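Local coordinates for protein MdcD (Pseudomonas aeruginosa, PDB 5VIP) that probably serves as the beta subunit of a biotin-independent malonate decarboxylase, contributing a carboxyltransferase-type, carboxy-lyase activity, at residues D142-A154 with V232-L244. Numbering follows the deposited sequence.
Sequences DLQRYQPVVAVIA and VRTSVLAYFAKGL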
ATOM      1  N   ASP B 142      -9.086   5.985   5.169  1.00 13.15           N
ATOM      2  CA  ASP B 142      -9.863   7.166   5.583  1.00 14.53           C
ATOM      3  C   ASP B 142     -11.346   6.977   5.269  1.00 15.78           C
ATOM      4  O   ASP B 142     -12.190   7.204   6.127  1.00 16.73           O
ATOM      5  CB  ASP B 142      -9.329   8.429   4.900  1.00 17.61           C
ATOM      6  CG  ASP B 142     -10.023   9.701   5.366  1.00 23.65           C
ATOM      7  OD1 ASP B 142     -10.732   9.672   6.398  1.00 24.36           O
ATOM      8  OD2 ASP B 142      -9.840  10.741   4.693  1.00 23.00           O
ATOM      9  N   LEU B 143     -11.656   6.533   4.052  1.00 13.11           N
ATOM     10  CA  LEU B 143     -13.043   6.395   3.629  1.00 13.44           C
ATOM     11  C   LEU B 143     -13.773   5.325   4.441  1.00 14.13           C
ATOM     12  O   LEU B 143     -14.968   5.454   4.714  1.00 16.42           O
ATOM     13  CB  LEU B 143     -13.121   6.069   2.129  1.00 13.46           C
ATOM     14  CG  LEU B 143     -14.510   5.799   1.518  1.00 13.03           C
ATOM     15  CD1 LEU B 143     -15.502   6.948   1.806  1.00 12.14           C
ATOM     16  CD2 LEU B 143     -14.395   5.577   0.012  1.00 13.27           C
ATOM     17  N   GLN B 144     -13.046   4.289   4.848  1.00 13.80           N
ATOM     18  CA  GLN B 144     -13.660   3.177   5.558  1.00 15.29           C
ATOM     19  C   GLN B 144     -13.859   3.458   7.054  1.00 16.98           C
ATOM     20  O   GLN B 144     -14.214   2.564   7.819  1.00 16.09           O
ATOM     21  CB  GLN B 144     -12.854   1.904   5.319  1.00 14.62           C
ATOM     22  CG  GLN B 144     -13.086   1.418   3.874  1.00 13.18           C
ATOM     23  CD  GLN B 144     -12.423   0.103   3.523  1.00 14.41           C
ATOM     24  OE1 GLN B 144     -12.825  -0.548   2.564  1.00 16.88           O
ATOM     25  NE2 GLN B 144     -11.405  -0.295   4.283  1.00 13.52           N
ATOM     26  N   ARG B 145     -13.685   4.712   7.448  1.00 14.99           N
ATOM     27  CA  ARG B 145     -14.244   5.183   8.712  1.00 18.90           C
ATOM     28  C   ARG B 145     -15.744   5.466   8.559  1.00 20.41           C
ATOM     29  O   ARG B 145     -16.460   5.599   9.551  1.00 17.80           O
ATOM     30  CB  ARG B 145     -13.497   6.425   9.192  1.00 19.26           C
ATOM     31  CG  ARG B 145     -12.049   6.108   9.564  1.00 20.39           C
ATOM     32  CD  ARG B 145     -11.345   7.301  10.155  1.00 28.57           C
ATOM     33  NE  ARG B 145     -11.227   8.406   9.216  1.00 25.89           N
ATOM     34  CZ  ARG B 145     -10.712   9.588   9.546  1.00 27.66           C
ATOM     35  NH1 ARG B 145     -10.287   9.790  10.779  1.00 32.09           N
ATOM     36  NH2 ARG B 145     -10.633  10.563   8.654  1.00 28.13           N
ATOM     37  N   TYR B 146     -16.218   5.513   7.315  1.00 16.08           N
ATOM     38  CA  TYR B 146     -17.603   5.893   7.010  1.00 17.64           C
ATOM     39  C   TYR B 146     -18.362   4.862   6.170  1.00 17.27           C
ATOM     40  O   TYR B 146     -19.539   4.574   6.420  1.00 18.06           O
ATOM     41  CB  TYR B 146     -17.620   7.237   6.268  1.00 18.01           C
ATOM     42  CG  TYR B 146     -16.680   8.259   6.855  1.00 19.04           C
ATOM     43  CD1 TYR B 146     -17.035   8.990   7.981  1.00 19.48           C
ATOM     44  CD2 TYR B 146     -15.429   8.484   6.289  1.00 17.44           C
ATOM     45  CE1 TYR B 146     -16.168   9.918   8.533  1.00 20.33           C
ATOM     46  CE2 TYR B 146     -14.560   9.410   6.828  1.00 21.71           C
ATOM     47  CZ  TYR B 146     -14.939  10.127   7.947  1.00 23.03           C
ATOM     48  OH  TYR B 146     -14.065  11.041   8.483  1.00 23.57           O
ATOM     49  N   GLN B 147     -17.699   4.313   5.159  1.00 14.45           N
ATOM     50  CA  GLN B 147     -18.355   3.421   4.192  1.00 13.64           C
ATOM     51  C   GLN B 147     -17.399   2.328   3.749  1.00 12.59           C
ATOM     52  O   GLN B 147     -16.202   2.593   3.562  1.00 13.58           O
ATOM     53  CB  GLN B 147     -18.825   4.203   2.951  1.00 17.40           C
ATOM     54  CG  GLN B 147     -19.857   5.299   3.192  1.00 17.30           C
ATOM     55  CD  GLN B 147     -21.207   4.769   3.654  1.00 21.75           C
ATOM     56  OE1 GLN B 147     -21.566   3.627   3.390  1.00 21.68           O
ATOM     57  NE2 GLN B 147     -21.963   5.609   4.339  1.00 24.06           N
ATOM     58  N   PRO B 148     -17.912   1.107   3.551  1.00 13.04           N
ATOM     59  CA  PRO B 148     -17.075   0.039   2.998  1.00 12.15           C
ATOM     60  C   PRO B 148     -16.687   0.340   1.546  1.00 14.22           C
ATOM     61  O   PRO B 148     -17.507   0.855   0.788  1.00 14.56           O
ATOM     62  CB  PRO B 148     -17.984  -1.191   3.084  1.00 13.16           C
ATOM     63  CG  PRO B 148     -19.368  -0.619   2.972  1.00 12.94           C
ATOM     64  CD  PRO B 148     -19.298   0.657   3.768  1.00 13.05           C
ATOM     65  N   VAL B 149     -15.445   0.053   1.182  1.00 11.43           N
ATOM     66  CA  VAL B 149     -15.034   0.059  -0.217  1.00 10.96           C
ATOM     67  C   VAL B 149     -15.163  -1.372  -0.703  1.00 11.72           C
ATOM     68  O   VAL B 149     -14.728  -2.304  -0.024  1.00 12.05           O
ATOM     69  CB  VAL B 149     -13.593   0.552  -0.404  1.00 12.50           C
ATOM     70  CG1 VAL B 149     -13.182   0.455  -1.875  1.00 12.81           C
ATOM     71  CG2 VAL B 149     -13.447   1.986   0.126  1.00 11.39           C
ATOM     72  N   VAL B 150     -15.784  -1.553  -1.860  1.00 11.22           N
ATOM     73  CA  VAL B 150     -15.888  -2.869  -2.459  1.00  9.80           C
ATOM     74  C   VAL B 150     -14.899  -2.944  -3.609  1.00 13.66           C
ATOM     75  O   VAL B 150     -14.857  -2.049  -4.445  1.00 12.51           O
ATOM     76  CB  VAL B 150     -17.314  -3.158  -2.954  1.00 12.25           C
ATOM     77  CG1 VAL B 150     -17.369  -4.493  -3.681  1.00 14.05           C
ATOM     78  CG2 VAL B 150     -18.297  -3.132  -1.781  1.00 12.09           C
ATOM     79  N   ALA B 151     -14.097  -4.008  -3.626  1.00 13.42           N
ATOM     80  CA  ALA B 151     -13.165  -4.267  -4.720  1.00 11.08           C
ATOM     81  C   ALA B 151     -13.609  -5.488  -5.495  1.00 12.50           C
ATOM     82  O   ALA B 151     -13.859  -6.542  -4.914  1.00 13.45           O
ATOM     83  CB  ALA B 151     -11.752  -4.480  -4.193  1.00 10.69           C
ATOM     84  N   VAL B 152     -13.676  -5.337  -6.809  1.00 12.06           N
ATOM     85  CA  VAL B 152     -14.077  -6.408  -7.705  1.00 10.94           C
ATOM     86  C   VAL B 152     -12.870  -6.754  -8.580  1.00 15.91           C
ATOM     87  O   VAL B 152     -12.289  -5.882  -9.242  1.00 14.31           O
ATOM     88  CB  VAL B 152     -15.290  -5.993  -8.569  1.00 13.32           C
ATOM     89  CG1 VAL B 152     -15.569  -7.010  -9.651  1.00 14.41           C
ATOM     90  CG2 VAL B 152     -16.532  -5.785  -7.663  1.00 12.30           C
ATOM     91  N   ILE B 153     -12.474  -8.018  -8.533  1.00 14.48           N
ATOM     92  CA  ILE B 153     -11.360  -8.518  -9.339  1.00 14.25           C
ATOM     93  C   ILE B 153     -11.929  -9.624 -10.217  1.00 16.85           C
ATOM     94  O   ILE B 153     -12.270 -10.693  -9.721  1.00 21.23           O
ATOM     95  CB  ILE B 153     -10.220  -9.051  -8.463  1.00 17.77           C
ATOM     96  CG1 ILE B 153      -9.811  -7.988  -7.442  1.00 21.49           C
ATOM     97  CG2 ILE B 153      -9.040  -9.471  -9.326  1.00 19.52           C
ATOM     98  CD1 ILE B 153      -9.192  -8.568  -6.212  1.00 27.65           C
ATOM     99  N   ALA B 154     -12.095  -9.357 -11.502  1.00 17.37           N
ATOM    100  CA  ALA B 154     -12.824 -10.304 -12.344  1.00 19.30           C
ATOM    101  C   ALA B 154     -11.947 -10.955 -13.395  1.00 24.42           C
ATOM    102  O   ALA B 154     -12.347 -11.945 -14.006  1.00 26.16           O
ATOM    103  CB  ALA B 154     -14.014  -9.612 -13.023  1.00 19.55           C
ATOM    104  N   VAL B 232     -22.801 -10.130 -10.654  1.00 16.87           N
ATOM    105  CA  VAL B 232     -21.789  -9.213 -10.127  1.00 15.06           C
ATOM    106  C   VAL B 232     -22.438  -7.956  -9.550  1.00 15.31           C
ATOM    107  O   VAL B 232     -22.118  -7.540  -8.427  1.00 13.95           O
ATOM    108  CB  VAL B 232     -20.752  -8.818 -11.211  1.00 18.51           C
ATOM    109  CG1 VAL B 232     -19.812  -7.705 -10.689  1.00 15.84           C
ATOM    110  CG2 VAL B 232     -19.948 -10.048 -11.618  1.00 15.75           C
ATOM    111  N   ARG B 233     -23.368  -7.368 -10.303  1.00 13.86           N
ATOM    112  CA  ARG B 233     -24.006  -6.133  -9.857  1.00 13.84           C
ATOM    113  C   ARG B 233     -24.777  -6.340  -8.543  1.00 13.28           C
ATOM    114  O   ARG B 233     -24.676  -5.546  -7.607  1.00 12.14           O
ATOM    115  CB  ARG B 233     -24.947  -5.593 -10.932  1.00 14.22           C
ATOM    116  CG  ARG B 233     -25.586  -4.266 -10.561  1.00 16.97           C
ATOM    117  CD  ARG B 233     -26.747  -3.918 -11.483  1.00 21.18           C
ATOM    118  NE  ARG B 233     -26.356  -3.783 -12.877  1.00 18.97           N
ATOM    119  CZ  ARG B 233     -26.782  -4.596 -13.847  1.00 27.10           C
ATOM    120  NH1 ARG B 233     -27.593  -5.600 -13.552  1.00 22.16           N
ATOM    121  NH2 ARG B 233     -26.403  -4.409 -15.113  1.00 18.98           N
ATOM    122  N   THR B 234     -25.539  -7.420  -8.469  1.00 13.02           N
ATOM    123  CA  THR B 234     -26.296  -7.678  -7.258  1.00 12.90           C
ATOM    124  C   THR B 234     -25.382  -7.915  -6.057  1.00 12.84           C
ATOM    125  O   THR B 234     -25.675  -7.412  -4.968  1.00 13.49           O
ATOM    126  CB  THR B 234     -27.244  -8.866  -7.460  1.00 14.69           C
ATOM    127  OG1 THR B 234     -28.171  -8.528  -8.503  1.00 14.31           O
ATOM    128  CG2 THR B 234     -28.006  -9.179  -6.170  1.00 15.33           C
ATOM    129  N   SER B 235     -24.280  -8.651  -6.236  1.00 12.76           N
ATOM    130  CA  SER B 235     -23.358  -8.877  -5.110  1.00 14.30           C
ATOM    131  C   SER B 235     -22.778  -7.564  -4.610  1.00 12.84           C
ATOM    132  O   SER B 235     -22.696  -7.337  -3.393  1.00 12.63           O
ATOM    133  CB  SER B 235     -22.194  -9.819  -5.480  1.00 15.13           C
ATOM    134  OG  SER B 235     -22.680 -11.025  -6.046  1.00 26.31           O
ATOM    135  N   VAL B 236     -22.370  -6.706  -5.548  1.00 11.30           N
ATOM    136  CA  VAL B 236     -21.809  -5.410  -5.196  1.00 10.79           C
ATOM    137  C   VAL B 236     -22.804  -4.630  -4.339  1.00 12.69           C
ATOM    138  O   VAL B 236     -22.452  -4.093  -3.271  1.00 12.92           O
ATOM    139  CB  VAL B 236     -21.432  -4.598  -6.458  1.00 12.29           C
ATOM    140  CG1 VAL B 236     -21.209  -3.138  -6.116  1.00 14.63           C
ATOM    141  CG2 VAL B 236     -20.184  -5.202  -7.113  1.00 12.02           C
ATOM    142  N   LEU B 237     -24.055  -4.594  -4.786  1.00 10.80           N
ATOM    143  CA  LEU B 237     -25.070  -3.843  -4.059  1.00 11.99           C
ATOM    144  C   LEU B 237     -25.337  -4.438  -2.655  1.00 14.23           C
ATOM    145  O   LEU B 237     -25.527  -3.695  -1.687  1.00 13.01           O
ATOM    146  CB  LEU B 237     -26.368  -3.795  -4.857  1.00 11.70           C
ATOM    147  CG  LEU B 237     -26.349  -2.960  -6.144  1.00 14.43           C
ATOM    148  CD1 LEU B 237     -27.740  -2.927  -6.760  1.00 17.32           C
ATOM    149  CD2 LEU B 237     -25.857  -1.550  -5.879  1.00 15.41           C
ATOM    150  N   ALA B 238     -25.339  -5.764  -2.553  1.00 12.76           N
ATOM    151  CA  ALA B 238     -25.591  -6.431  -1.274  1.00 11.18           C
ATOM    152  C   ALA B 238     -24.481  -6.107  -0.286  1.00 13.92           C
ATOM    153  O   ALA B 238     -24.733  -5.896   0.895  1.00 13.15           O
ATOM    154  CB  ALA B 238     -25.716  -7.935  -1.459  1.00 12.50           C
ATOM    155  N   TYR B 239     -23.249  -6.035  -0.779  1.00 14.47           N
ATOM    156  CA  TYR B 239     -22.118  -5.763   0.099  1.00 16.23           C
ATOM    157  C   TYR B 239     -22.098  -4.321   0.569  1.00 16.33           C
ATOM    158  O   TYR B 239     -21.795  -4.074   1.726  1.00 15.45           O
ATOM    159  CB  TYR B 239     -20.797  -6.138  -0.577  1.00 15.39           C
ATOM    160  CG  TYR B 239     -20.484  -7.598  -0.356  1.00 13.54           C
ATOM    161  CD1 TYR B 239     -20.065  -8.045   0.884  1.00 15.73           C
ATOM    162  CD2 TYR B 239     -20.679  -8.537  -1.364  1.00 16.06           C
ATOM    163  CE1 TYR B 239     -19.794  -9.380   1.114  1.00 18.67           C
ATOM    164  CE2 TYR B 239     -20.424  -9.877  -1.143  1.00 17.59           C
ATOM    165  CZ  TYR B 239     -19.980 -10.293   0.098  1.00 20.57           C
ATOM    166  OH  TYR B 239     -19.715 -11.634   0.320  1.00 21.88           O
ATOM    167  N   PHE B 240     -22.436  -3.371  -0.297  1.00 13.67           N
ATOM    168  CA  PHE B 240     -22.596  -1.995   0.166  1.00 15.20           C
ATOM    169  C   PHE B 240     -23.708  -1.873   1.201  1.00 15.66           C
ATOM    170  O   PHE B 240     -23.557  -1.148   2.174  1.00 16.87           O
ATOM    171  CB  PHE B 240     -22.878  -1.038  -0.995  1.00 13.24           C
ATOM    172  CG  PHE B 240     -21.633  -0.658  -1.763  1.00 13.26           C
ATOM    173  CD1 PHE B 240     -20.578  -0.036  -1.118  1.00 12.98           C
ATOM    174  CD2 PHE B 240     -21.524  -0.929  -3.114  1.00 14.35           C
ATOM    175  CE1 PHE B 240     -19.423   0.322  -1.808  1.00 13.80           C
ATOM    176  CE2 PHE B 240     -20.368  -0.578  -3.817  1.00 13.47           C
ATOM    177  CZ  PHE B 240     -19.319   0.039  -3.162  1.00 10.73           C
ATOM    178  N   ALA B 241     -24.813  -2.577   0.987  1.00 12.59           N
ATOM    179  CA  ALA B 241     -25.963  -2.507   1.906  1.00 15.60           C
ATOM    180  C   ALA B 241     -25.634  -3.133   3.267  1.00 16.48           C
ATOM    181  O   ALA B 241     -26.218  -2.788   4.293  1.00 14.80           O
ATOM    182  CB  ALA B 241     -27.171  -3.188   1.288  1.00 15.75           C
ATOM    183  N   LYS B 242     -24.693  -4.062   3.248  1.00 15.54           N
ATOM    184  CA  LYS B 242     -24.169  -4.711   4.448  1.00 16.62           C
ATOM    185  C   LYS B 242     -23.445  -3.725   5.368  1.00 21.25           C
ATOM    186  O   LYS B 242     -23.506  -3.847   6.593  1.00 19.58           O
ATOM    187  CB  LYS B 242     -23.234  -5.833   4.007  1.00 17.60           C
ATOM    188  CG  LYS B 242     -22.740  -6.777   5.034  1.00 20.26           C
ATOM    189  CD  LYS B 242     -22.146  -7.953   4.269  1.00 20.49           C
ATOM    190  CE  LYS B 242     -21.151  -8.716   5.101  1.00 23.77           C
ATOM    191  NZ  LYS B 242     -21.792  -9.601   6.093  1.00 25.46           N
ATOM    192  N   GLY B 243     -22.763  -2.742   4.783  1.00 17.75           N
ATOM    193  CA  GLY B 243     -22.073  -1.738   5.580  1.00 17.40           C
ATOM    194  C   GLY B 243     -20.703  -2.214   6.018  1.00 16.62           C
ATOM    195  O   GLY B 243     -20.226  -3.272   5.574  1.00 16.18           O
ATOM    196  N   LEU B 244     -20.073  -1.451   6.907  1.00 15.41           N
ATOM    197  CA  LEU B 244     -18.726  -1.770   7.370  1.00 17.35           C
ATOM    198  C   LEU B 244     -18.670  -3.084   8.168  1.00 17.56           C
ATOM    199  O   LEU B 244     -19.449  -3.283   9.100  1.00 19.30           O
ATOM    200  CB  LEU B 244     -18.184  -0.624   8.222  1.00 17.83           C
ATOM    201  CG  LEU B 244     -17.792   0.649   7.469  1.00 20.53           C
ATOM    202  CD1 LEU B 244     -17.445   1.762   8.454  1.00 19.93           C
ATOM    203  CD2 LEU B 244     -16.605   0.347   6.563  1.00 14.87           C
TER
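Strand 150-153, carrying Val150, and the helix segment 232-242, carrying Phe240 against it, run nearly antiparallel, at 157°, with axes 9.6 Å apart at closest. This is helix-on-sheet packing in a crotonase-like carboxyltransferase fold: the strand lies between 111-115 and 172-176 in a mixed sheet, and the helix covers one face of it. No hydrogen bond joins the two segments, so apolar packing carries the contact. Val150 makes a CH-pi contact with Phe240: CG2 sits over the centre of the ring, 3.6 Å from the centroid and 13° off the normal. With CG1 anti to the backbone N (chi1 175°), CG2 becomes the branch directed at the ring. Further along, Val152 CG2 meets Val236 CG2 at 3.7 Å, the two side chains crossing at about a right angle. At the other end, Pro148 CG packs on the backbone of Gly243, whose carbonyl O is held by Tyr172 OH, while Leu244 sets both methyls against the 144-148 backbone, CD1 3.4 Å from Gln144 O and CD2 against Pro148 N. Gln144 OE1 accepts from Val149 N and Ser171 N, joining this loop to the turn before strand 172-176. Pro148 O comes to the edge of the Phe240 ring, near its plane, 3.3 Å from CE1.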